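Local coordinates for putative phosphoglycolate phosphatase (Lactobacillus delbrueckii, PDB 2HI0), which probably hydrolyses the phosphate ester of 2-phosphoglycolate as a phosphatase of the haloacid dehalogenase (HAD) superfamily, at residues Lys5-Asp10 against Glu235-Glu240; Ala55-Leu60 against Glu83-Thr88; Lys120-Arg123 against Lys128-Val131. All coordinates share one frame; numbering follows the deposited sequence.

Contact 1. Residues Lys5-Asp10 against Glu235-Glu240; sequences KAAIFD and EAILGE. With NA (sodium ion), chain C.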
ATOM      1  N   LYS A   5      12.667  11.427  13.022  1.00 11.83           N
ATOM      2  CA  LYS A   5      12.653  10.536  14.176  1.00 11.59           C
ATOM      3  C   LYS A   5      11.703   9.329  13.964  1.00  8.08           C
ATOM      4  O   LYS A   5      11.758   8.364  14.711  1.00 10.33           O
ATOM      5  CB  LYS A   5      12.233  11.329  15.418  1.00 12.97           C
ATOM      6  CG  LYS A   5      13.222  12.417  15.779  1.00 18.92           C
ATOM      7  CD  LYS A   5      12.734  13.182  16.999  1.00 23.66           C
ATOM      8  CE  LYS A   5      13.526  14.448  17.284  1.00 29.45           C
ATOM      9  NZ  LYS A   5      12.696  15.290  18.225  1.00 35.75           N
ATOM     10  N   ALA A   6      10.831   9.395  12.959  1.00  7.77           N
ATOM     11  CA  ALA A   6       9.922   8.282  12.640  1.00  9.57           C
ATOM     12  C   ALA A   6       9.816   8.110  11.138  1.00 10.15           C
ATOM     13  O   ALA A   6       9.719   9.085  10.420  1.00  7.93           O
ATOM     14  CB  ALA A   6       8.531   8.482  13.260  1.00 11.27           C
ATOM     15  N   ALA A   7       9.829   6.852  10.676  1.00  9.48           N
ATOM     16  CA  ALA A   7       9.649   6.515   9.240  1.00  9.78           C
ATOM     17  C   ALA A   7       8.464   5.576   9.198  1.00  9.55           C
ATOM     18  O   ALA A   7       8.463   4.540   9.851  1.00 10.45           O
ATOM     19  CB  ALA A   7      10.919   5.829   8.627  1.00 10.90           C
ATOM     20  N   ILE A   8       7.446   6.008   8.463  1.00  7.01           N
ATOM     21  CA  ILE A   8       6.154   5.335   8.359  1.00  9.77           C
ATOM     22  C   ILE A   8       6.057   4.826   6.924  1.00 10.98           C
ATOM     23  O   ILE A   8       6.086   5.629   5.973  1.00 10.21           O
ATOM     24  CB  ILE A   8       5.007   6.295   8.673  1.00 11.82           C
ATOM     25  CG1 ILE A   8       5.196   6.951  10.027  1.00  8.96           C
ATOM     26  CG2 ILE A   8       3.672   5.538   8.652  1.00 10.39           C
ATOM     27  CD1 ILE A   8       4.139   8.101  10.248  1.00 14.73           C
ATOM     28  N   PHE A   9       5.968   3.499   6.774  1.00 10.17           N
ATOM     29  CA  PHE A   9       6.017   2.833   5.479  1.00 10.21           C
ATOM     30  C   PHE A   9       4.641   2.277   5.087  1.00 10.84           C
ATOM     31  O   PHE A   9       3.912   1.683   5.902  1.00 10.80           O
ATOM     32  CB  PHE A   9       6.944   1.622   5.507  1.00  9.74           C
ATOM     33  CG  PHE A   9       8.380   1.951   5.800  1.00  9.84           C
ATOM     34  CD1 PHE A   9       8.807   2.175   7.091  1.00 11.68           C
ATOM     35  CD2 PHE A   9       9.278   2.104   4.772  1.00  8.50           C
ATOM     36  CE1 PHE A   9      10.123   2.477   7.348  1.00  8.75           C
ATOM     37  CE2 PHE A   9      10.613   2.392   5.052  1.00 12.10           C
ATOM     38  CZ  PHE A   9      11.006   2.591   6.327  1.00 11.29           C
ATOM     39  N   ASP A  10       4.323   2.435   3.820  1.00 10.47           N
ATOM     40  CA  ASP A  10       3.299   1.567   3.181  1.00 10.61           C
ATOM     41  C   ASP A  10       3.882   0.133   3.064  1.00 10.93           C
ATOM     42  O   ASP A  10       5.090  -0.084   3.235  1.00 11.66           O
ATOM     43  CB  ASP A  10       2.952   2.095   1.800  1.00 14.42           C
ATOM     44  CG  ASP A  10       1.739   1.408   1.196  1.00 17.59           C
ATOM     45  OD1 ASP A  10       0.815   0.967   1.917  1.00 17.44           O
ATOM     46  OD2 ASP A  10       1.743   1.285  -0.035  1.00 29.49           O
ATOM     47  N   GLU A 235      19.514   6.593   2.977  1.00 11.35           N
ATOM     48  CA  GLU A 235      20.132   7.913   2.900  1.00 10.87           C
ATOM     49  C   GLU A 235      19.095   9.043   2.918  1.00  9.92           C
ATOM     50  O   GLU A 235      19.296  10.071   3.574  1.00 10.21           O
ATOM     51  CB  GLU A 235      21.038   7.996   1.670  1.00 12.59           C
ATOM     52  CG  GLU A 235      22.206   7.020   1.751  1.00 16.73           C
ATOM     53  CD  GLU A 235      23.025   6.960   0.479  1.00 30.92           C
ATOM     54  OE1 GLU A 235      22.847   7.851  -0.387  1.00 38.74           O
ATOM     55  OE2 GLU A 235      23.847   6.024   0.361  1.00 37.66           O
ATOM     56  N   ALA A 236      17.962   8.826   2.238  1.00  9.28           N
ATOM     57  CA  ALA A 236      16.871   9.813   2.198  1.00 10.84           C
ATOM     58  C   ALA A 236      16.264   9.994   3.583  1.00 11.12           C
ATOM     59  O   ALA A 236      15.957  11.135   4.011  1.00 12.82           O
ATOM     60  CB  ALA A 236      15.810   9.409   1.217  1.00 14.07           C
ATOM     61  N   ILE A 237      16.103   8.894   4.309  1.00  9.27           N
ATOM     62  CA  ILE A 237      15.481   8.967   5.631  1.00  9.91           C
ATOM     63  C   ILE A 237      16.449   9.645   6.611  1.00 10.20           C
ATOM     64  O   ILE A 237      16.007  10.403   7.473  1.00 10.51           O
ATOM     65  CB  ILE A 237      15.002   7.571   6.137  1.00  9.95           C
ATOM     66  CG1 ILE A 237      13.828   7.062   5.301  1.00  9.50           C
ATOM     67  CG2 ILE A 237      14.619   7.632   7.639  1.00 11.97           C
ATOM     68  CD1 ILE A 237      13.561   5.584   5.408  1.00 10.98           C
ATOM     69  N   LEU A 238      17.761   9.393   6.478  1.00  9.45           N
ATOM     70  CA  LEU A 238      18.786   9.914   7.401  1.00  9.84           C
ATOM     71  C   LEU A 238      19.264  11.314   6.998  1.00 11.31           C
ATOM     72  O   LEU A 238      19.914  12.000   7.779  1.00 14.83           O
ATOM     73  CB  LEU A 238      19.975   8.936   7.502  1.00 12.34           C
ATOM     74  CG  LEU A 238      19.636   7.566   8.101  1.00 14.12           C
ATOM     75  CD1 LEU A 238      20.870   6.635   8.023  1.00 15.40           C
ATOM     76  CD2 LEU A 238      19.076   7.672   9.525  1.00 11.62           C
ATOM     77  N   GLY A 239      18.900  11.747   5.795  1.00 13.72           N
ATOM     78  CA  GLY A 239      19.350  13.021   5.242  1.00 17.86           C
ATOM     79  C   GLY A 239      20.814  13.047   4.851  1.00 21.02           C
ATOM     80  O   GLY A 239      21.412  14.130   4.703  1.00 20.57           O
ATOM     81  N   GLU A 240      21.405  11.867   4.691  1.00 23.56           N
ATOM     82  CA  GLU A 240      22.779  11.752   4.237  1.00 28.58           C
ATOM     83  C   GLU A 240      22.814  11.715   2.687  1.00 32.52           C
ATOM     84  O   GLU A 240      23.842  11.979   2.035  1.00 33.27           O
ATOM     85  CB  GLU A 240      23.492  10.546   4.896  1.00 27.72           C
ATOM     86  CG  GLU A 240      22.734   9.237   4.943  1.00 31.48           C
ATOM     87  OXT GLU A 240      21.799  11.445   2.018  1.00 35.61           O
TER
HETATM   88 NA    NA C 240       1.501   0.509  -1.967  1.00 35.31          NA
HETATM   89  O   HOH W   1       0.123   2.801  -2.276  1.00 22.48           O
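Ala-7 is the first residue of strand 6-9 to meet the C-terminal helix: its methyl points toward Ile-237, with CB 4.2 Å from Ile-237 CD1. The CA atoms of this pair, 7.3 Å apart, are the nearest across the two segments, so the strand lies close to the helix here. Ile-8 projects from the other face of the sheet, where it packs on Val-132, Tyr-187 and Met-203. Phe-9 leaves the strand at a slant, and the far end of its ring does the touching: CZ lies 4.0 Å from Ile-237 CD1, the methyl approaching the ring obliquely. That one methyl therefore serves both partners. Ile-237 reaches them through its CG1 branch, with CD1 extended at the tip (chi2 162°). The buried area is small, 96 Å² for both sides together, and no hydrogen bond crosses. This is the layered alpha/beta packing of the Rossmann-like HAD core, with helix 230-238 laid against one face of the parallel sheet near its central strand; Leu-118 and Met-119 of helix 115-124 also touch the Phe-9 ring. The strand then delivers Asp-10 to the metal site. Its CG stands anti to the backbone N (chi1 -170°), and Asp-10 OD2 binds the sodium ion at 2.1 Å, together with Asp-12 O, Asp-190 OD1 and a water whose O is 2.7 Å from the sodium. Its OD1 forms a salt bridge with Lys-165.

Contact 2. Residues Ala55-Leu60 against Glu83-Thr88; sequences AVTRAL and EAVTQT. Unlike the reference sequence in segment 83-88: Thr-88 (reference Ala).
Val-85 inserts both its methyls against Thr-57 and Leu-60, one helical turn apart on helix 52-63, in the helical cap region that a HAD phosphatase carries beside its core. The segment 83-88 is the approach to helix 87-103: Thr-86 occupies the N-cap, its OG1 bonded to the backbone N of Glu-89. Val-85 loses the largest area in this contact, 71 Å² of the 206 Å² buried in total, and its CA lies 6.3 Å from that of Leu-60.

From CB, which points toward the helix, its side chain forks. Val-85 CG1, anti to the backbone N (chi1 178°), lies between the two helix residues, 3.9 Å from Thr-57 O and equally near Leu-60 CB. Val-85 CG2 turns to the other end, where it comes 3.7 Å from Leu-60 C, the carbonyl carbon. Each methyl thus meets backbone as well as side chain.

Gln-87 adds the polar part at the exposed margin. Its chain bends at the second torsion, which carries the amide back to Thr-57, whose side chain it crosses at about a right angle. OG1 of Thr-57 is also hydrogen-bonded to Val-53 O, one turn earlier, which fixes the hydroxyl's place. The oxygen lies almost in the amide plane of the glutamine. Gln-87 NE2 donates to Thr-57 OG1 a nearly straight bond of 3.0 Å, N-H...O angle 176°.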
ATOM      1  N   ALA A  55     -10.044  -1.771  -5.324  1.00 10.98           N
ATOM      2  CA  ALA A  55      -9.297  -2.746  -6.135  1.00 10.25           C
ATOM      3  C   ALA A  55     -10.269  -3.660  -6.898  1.00 10.49           C
ATOM      4  O   ALA A  55     -10.113  -3.890  -8.122  1.00 11.28           O
ATOM      5  CB  ALA A  55      -8.333  -3.593  -5.246  1.00  9.93           C
ATOM      6  N   VAL A  56     -11.276  -4.201  -6.205  1.00 10.18           N
ATOM      7  CA  VAL A  56     -12.254  -5.100  -6.876  1.00  9.77           C
ATOM      8  C   VAL A  56     -13.160  -4.291  -7.836  1.00 11.72           C
ATOM      9  O   VAL A  56     -13.489  -4.757  -8.939  1.00 11.44           O
ATOM     10  CB  VAL A  56     -13.020  -5.951  -5.880  1.00 12.00           C
ATOM     11  CG1 VAL A  56     -14.155  -6.733  -6.540  1.00 11.60           C
ATOM     12  CG2 VAL A  56     -12.051  -6.903  -5.201  1.00 12.82           C
ATOM     13  N   THR A  57     -13.479  -3.067  -7.465  1.00  9.69           N
ATOM     14  CA  THR A  57     -14.284  -2.210  -8.358  1.00  9.90           C
ATOM     15  C   THR A  57     -13.516  -1.975  -9.685  1.00  9.55           C
ATOM     16  O   THR A  57     -14.053  -2.079 -10.782  1.00 12.88           O
ATOM     17  CB  THR A  57     -14.601  -0.844  -7.680  1.00  9.29           C
ATOM     18  OG1 THR A  57     -15.250  -1.059  -6.421  1.00 11.71           O
ATOM     19  CG2 THR A  57     -15.495   0.069  -8.576  1.00 11.31           C
ATOM     20  N   ARG A  58     -12.232  -1.611  -9.563  1.00 10.45           N
ATOM     21  CA  ARG A  58     -11.329  -1.469 -10.708  1.00  8.35           C
ATOM     22  C   ARG A  58     -11.242  -2.753 -11.539  1.00  8.87           C
ATOM     23  O   ARG A  58     -11.308  -2.706 -12.801  1.00 10.13           O
ATOM     24  CB  ARG A  58      -9.972  -1.025 -10.206  1.00 10.39           C
ATOM     25  CG  ARG A  58      -9.846   0.479  -9.865  1.00  8.49           C
ATOM     26  CD  ARG A  58      -8.442   0.711  -9.273  1.00 10.61           C
ATOM     27  NE  ARG A  58      -8.184   2.122  -9.044  1.00  9.51           N
ATOM     28  CZ  ARG A  58      -7.221   2.580  -8.259  1.00  9.55           C
ATOM     29  NH1 ARG A  58      -6.495   1.724  -7.537  1.00 11.04           N
ATOM     30  NH2 ARG A  58      -7.044   3.875  -8.142  1.00 11.54           N
ATOM     31  N   ALA A  59     -11.086  -3.880 -10.854  1.00 10.16           N
ATOM     32  CA  ALA A  59     -10.922  -5.170 -11.569  1.00 10.97           C
ATOM     33  C   ALA A  59     -12.179  -5.550 -12.343  1.00 10.96           C
ATOM     34  O   ALA A  59     -12.086  -5.991 -13.483  1.00 11.15           O
ATOM     35  CB  ALA A  59     -10.550  -6.336 -10.592  1.00 13.62           C
ATOM     36  N   LEU A  60     -13.336  -5.318 -11.749  1.00 11.38           N
ATOM     37  CA  LEU A  60     -14.610  -5.566 -12.425  1.00 11.10           C
ATOM     38  C   LEU A  60     -14.781  -4.630 -13.626  1.00  9.98           C
ATOM     39  O   LEU A  60     -15.269  -5.043 -14.667  1.00 12.22           O
ATOM     40  CB  LEU A  60     -15.797  -5.451 -11.456  1.00 11.03           C
ATOM     41  CG  LEU A  60     -15.964  -6.551 -10.416  1.00  8.94           C
ATOM     42  CD1 LEU A  60     -17.035  -6.185  -9.352  1.00 12.59           C
ATOM     43  CD2 LEU A  60     -16.343  -7.899 -11.126  1.00 11.93           C
ATOM     44  N   GLU A  83     -21.532   1.498 -15.595  1.00 13.02           N
ATOM     45  CA  GLU A  83     -22.809   0.994 -15.155  1.00 14.11           C
ATOM     46  C   GLU A  83     -22.844  -0.513 -14.996  1.00 15.19           C
ATOM     47  O   GLU A  83     -23.720  -1.030 -14.301  1.00 16.86           O
ATOM     48  CB  GLU A  83     -23.931   1.438 -16.105  1.00 14.50           C
ATOM     49  CG  GLU A  83     -24.276   2.850 -15.883  1.00 14.04           C
ATOM     50  CD  GLU A  83     -25.424   3.334 -16.752  1.00 11.35           C
ATOM     51  OE1 GLU A  83     -25.964   2.554 -17.600  1.00 16.98           O
ATOM     52  OE2 GLU A  83     -25.816   4.505 -16.546  1.00 15.61           O
ATOM     53  N   ALA A  84     -21.890  -1.228 -15.588  1.00 11.10           N
ATOM     54  CA  ALA A  84     -21.778  -2.674 -15.402  1.00 12.28           C
ATOM     55  C   ALA A  84     -21.333  -3.111 -14.004  1.00 10.60           C
ATOM     56  O   ALA A  84     -21.492  -4.276 -13.602  1.00 12.88           O
ATOM     57  CB  ALA A  84     -20.812  -3.236 -16.412  1.00 14.12           C
ATOM     58  N   VAL A  85     -20.707  -2.189 -13.268  1.00 10.23           N
ATOM     59  CA  VAL A  85     -20.076  -2.523 -11.995  1.00  9.89           C
ATOM     60  C   VAL A  85     -20.949  -2.045 -10.831  1.00 11.85           C
ATOM     61  O   VAL A  85     -21.224  -0.853 -10.702  1.00 11.89           O
ATOM     62  CB  VAL A  85     -18.586  -1.967 -11.893  1.00 13.13           C
ATOM     63  CG1 VAL A  85     -17.975  -2.302 -10.533  1.00 17.24           C
ATOM     64  CG2 VAL A  85     -17.744  -2.516 -13.051  1.00 12.44           C
ATOM     65  N   THR A  86     -21.291  -2.966  -9.944  1.00 12.34           N
ATOM     66  CA  THR A  86     -22.059  -2.625  -8.742  1.00 12.35           C
ATOM     67  C   THR A  86     -21.305  -2.964  -7.457  1.00 10.42           C
ATOM     68  O   THR A  86     -20.551  -3.908  -7.387  1.00 11.12           O
ATOM     69  CB  THR A  86     -23.419  -3.353  -8.748  1.00 13.54           C
ATOM     70  OG1 THR A  86     -23.233  -4.713  -8.357  1.00 17.23           O
ATOM     71  CG2 THR A  86     -24.010  -3.252 -10.138  1.00 16.86           C
ATOM     72  N   GLN A  87     -21.546  -2.184  -6.413  1.00 10.47           N
ATOM     73  CA  GLN A  87     -21.002  -2.542  -5.095  1.00  9.93           C
ATOM     74  C   GLN A  87     -21.515  -3.851  -4.499  1.00 12.31           C
ATOM     75  O   GLN A  87     -20.804  -4.507  -3.758  1.00 12.70           O
ATOM     76  CB  GLN A  87     -21.084  -1.407  -4.115  1.00 12.11           C
ATOM     77  CG  GLN A  87     -20.255  -0.211  -4.563  1.00 11.33           C
ATOM     78  CD  GLN A  87     -18.726  -0.514  -4.696  1.00 13.34           C
ATOM     79  OE1 GLN A  87     -18.138  -1.045  -3.762  1.00 14.68           O
ATOM     80  NE2 GLN A  87     -18.133  -0.269  -5.871  1.00 13.76           N
ATOM     81  N   THR A  88     -22.721  -4.250  -4.871  1.00 13.16           N
ATOM     82  CA  THR A  88     -23.208  -5.538  -4.479  1.00 10.52           C
ATOM     83  C   THR A  88     -22.314  -6.633  -5.047  1.00 10.18           C
ATOM     84  O   THR A  88     -21.949  -7.570  -4.321  1.00 12.80           O
ATOM     85  CB  THR A  88     -24.682  -5.711  -4.924  1.00 11.49           C
ATOM     86  OG1 THR A  88     -25.488  -4.720  -4.275  1.00 11.80           O
ATOM     87  CG2 THR A  88     -25.244  -7.100  -4.605  1.00 13.69           C
TER

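Contact 3. Residues Lys120-Arg123 against Lys128-Val131; sequences KNLR and KLAV
Leu-129 divides its two methyls between neighbouring residues of helix 115-124: CD2 goes to Leu-122 and CD1 to Arg-123. The contact between the leucines is purely apolar and buried. Leu-129 CD2 is 3.7 Å from Leu-122 CD1 and 3.8 Å from Leu-122 CB, so it sits alongside the start and one tip of that side chain, and the two side chains cross at about a right angle. The same leucine also touches Ala-7 and Phe-9 of strand 6-9, while Leu-122 touches Ile-237 of the C-terminal helix.

The second kind of contact is aliphatic as well, but involves a charged residue near the surface. Arg-123 offers its methylenes: CG lies 3.4 Å from Leu-129 CD1, a close approach, and CD lies 3.9 Å from the same methyl. The chain turns about the CG-CD bond itself (chi3 50°), which swings NE and the guanidinium aside, and NH1 makes a weak hydrogen bond to Ser-151 O. Helix and strand 128-133 form an alpha-beta unit of the HAD core: the chain leaves helix 115-124, turns within a few residues and enters the sheet, with CA atoms of Arg-123 and Lys-128 6.6 Å apart. With an alanine at Leu-129 both methyls go, and Leu-122 and the Arg-123 CG and CD would probably be left facing a gap between helix and sheet.

No hydrogen bond crosses between the two segments. The backbone N of Leu-129 bonds Asp-153 OD2.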
ATOM      1  N   LYS A 120      16.936  -2.800  10.098  1.00 11.44           N
ATOM      2  CA  LYS A 120      17.971  -3.001  11.107  1.00 11.81           C
ATOM      3  C   LYS A 120      18.787  -1.729  11.287  1.00 11.53           C
ATOM      4  O   LYS A 120      19.072  -1.313  12.427  1.00 10.00           O
ATOM      5  CB  LYS A 120      18.859  -4.174  10.667  1.00 13.86           C
ATOM      6  CG  LYS A 120      20.009  -4.520  11.588  1.00 22.09           C
ATOM      7  CD  LYS A 120      20.689  -5.835  11.142  1.00 26.09           C
ATOM      8  N   ASN A 121      19.183  -1.125  10.157  1.00  8.30           N
ATOM      9  CA  ASN A 121      20.064   0.024  10.179  1.00  9.30           C
ATOM     10  C   ASN A 121      19.337   1.223  10.751  1.00  8.90           C
ATOM     11  O   ASN A 121      19.906   1.995  11.537  1.00 10.13           O
ATOM     12  CB  ASN A 121      20.562   0.367   8.774  1.00 11.23           C
ATOM     13  CG  ASN A 121      21.551  -0.662   8.208  1.00  9.93           C
ATOM     14  OD1 ASN A 121      22.039  -1.549   8.924  1.00 14.53           O
ATOM     15  ND2 ASN A 121      21.812  -0.566   6.901  1.00 11.94           N
ATOM     16  N   LEU A 122      18.077   1.417  10.349  1.00  7.49           N
ATOM     17  CA  LEU A 122      17.341   2.592  10.873  1.00  9.21           C
ATOM     18  C   LEU A 122      17.113   2.478  12.385  1.00 11.41           C
ATOM     19  O   LEU A 122      17.204   3.480  13.105  1.00 11.74           O
ATOM     20  CB  LEU A 122      16.022   2.792  10.126  1.00 10.35           C
ATOM     21  CG  LEU A 122      16.093   3.225   8.646  1.00  8.01           C
ATOM     22  CD1 LEU A 122      14.680   3.172   8.092  1.00 11.28           C
ATOM     23  CD2 LEU A 122      16.727   4.595   8.414  1.00  9.84           C
ATOM     24  N   ARG A 123      16.788   1.292  12.878  1.00  8.64           N
ATOM     25  CA  ARG A 123      16.542   1.114  14.312  1.00 12.42           C
ATOM     26  C   ARG A 123      17.857   1.388  15.046  1.00 10.65           C
ATOM     27  O   ARG A 123      17.844   2.013  16.104  1.00 10.80           O
ATOM     28  CB  ARG A 123      16.049  -0.292  14.625  1.00 14.87           C
ATOM     29  CG  ARG A 123      14.689  -0.593  14.033  1.00 22.63           C
ATOM     30  CD  ARG A 123      14.355  -2.080  14.121  1.00 28.42           C
ATOM     31  NE  ARG A 123      14.580  -2.583  15.478  1.00 28.49           N
ATOM     32  CZ  ARG A 123      13.794  -2.321  16.522  1.00 39.01           C
ATOM     33  NH1 ARG A 123      12.698  -1.560  16.396  1.00 35.35           N
ATOM     34  NH2 ARG A 123      14.092  -2.842  17.708  1.00 44.37           N
ATOM     35  N   LYS A 128      12.239   5.558  14.803  1.00  9.81           N
ATOM     36  CA  LYS A 128      11.063   4.740  15.065  1.00 10.90           C
ATOM     37  C   LYS A 128      10.445   4.314  13.740  1.00 10.00           C
ATOM     38  O   LYS A 128      10.392   5.113  12.811  1.00 13.03           O
ATOM     39  CB  LYS A 128      10.053   5.551  15.879  1.00  9.31           C
ATOM     40  CG  LYS A 128      10.504   5.924  17.256  1.00 10.59           C
ATOM     41  CD  LYS A 128       9.378   6.463  18.097  1.00 22.11           C
ATOM     42  CE  LYS A 128       9.810   6.699  19.530  1.00 25.72           C
ATOM     43  NZ  LYS A 128       8.651   6.397  20.426  1.00 34.72           N
ATOM     44  N   LEU A 129       9.959   3.065  13.650  1.00  8.37           N
ATOM     45  CA  LEU A 129       9.483   2.505  12.402  1.00  8.18           C
ATOM     46  C   LEU A 129       8.042   2.040  12.552  1.00 10.43           C
ATOM     47  O   LEU A 129       7.654   1.468  13.530  1.00 10.56           O
ATOM     48  CB  LEU A 129      10.334   1.339  11.930  1.00 10.53           C
ATOM     49  CG  LEU A 129      11.863   1.498  11.851  1.00  8.76           C
ATOM     50  CD1 LEU A 129      12.487   0.102  11.484  1.00 13.74           C
ATOM     51  CD2 LEU A 129      12.271   2.617  10.841  1.00 10.45           C
ATOM     52  N   ALA A 130       7.239   2.320  11.541  1.00  9.20           N
ATOM     53  CA  ALA A 130       5.801   1.942  11.500  1.00 10.40           C
ATOM     54  C   ALA A 130       5.380   1.542  10.100  1.00  8.82           C
ATOM     55  O   ALA A 130       6.038   1.879   9.115  1.00  8.26           O
ATOM     56  CB  ALA A 130       4.924   3.093  12.026  1.00  8.14           C
ATOM     57  N   VAL A 131       4.294   0.776  10.044  1.00  9.73           N
ATOM     58  CA  VAL A 131       3.598   0.396   8.811  1.00  9.67           C
ATOM     59  C   VAL A 131       2.160   0.891   8.920  1.00 11.63           C
ATOM     60  O   VAL A 131       1.499   0.662   9.919  1.00 10.07           O
ATOM     61  CB  VAL A 131       3.559  -1.116   8.597  1.00 10.65           C
ATOM     62  CG1 VAL A 131       2.721  -1.475   7.286  1.00 13.78           C
ATOM     63  CG2 VAL A 131       4.934  -1.688   8.569  1.00 14.44           C
TER

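Starting from the N terminus, strand 6-9 opens contact 1, which closes only at helix 230-238, spanning nearly the whole chain and bringing its two ends together. Within that long loop lie the other two in series. Contact 2 closes first, joining helix 52-63 to the start of helix 87-103 in the helical cap region; contact 3 then joins helix 115-124 to the strand that follows it. Contacts 1 and 3 touch: strands 6-9 and 128-133 are sheet neighbours, Ala-7 N lying 2.8 Å from Lys-128 O, and Ile-237 CG2 packs on Leu-122 CD2. Contact 2 stands apart, its centre about 36 Å from that of contact 1.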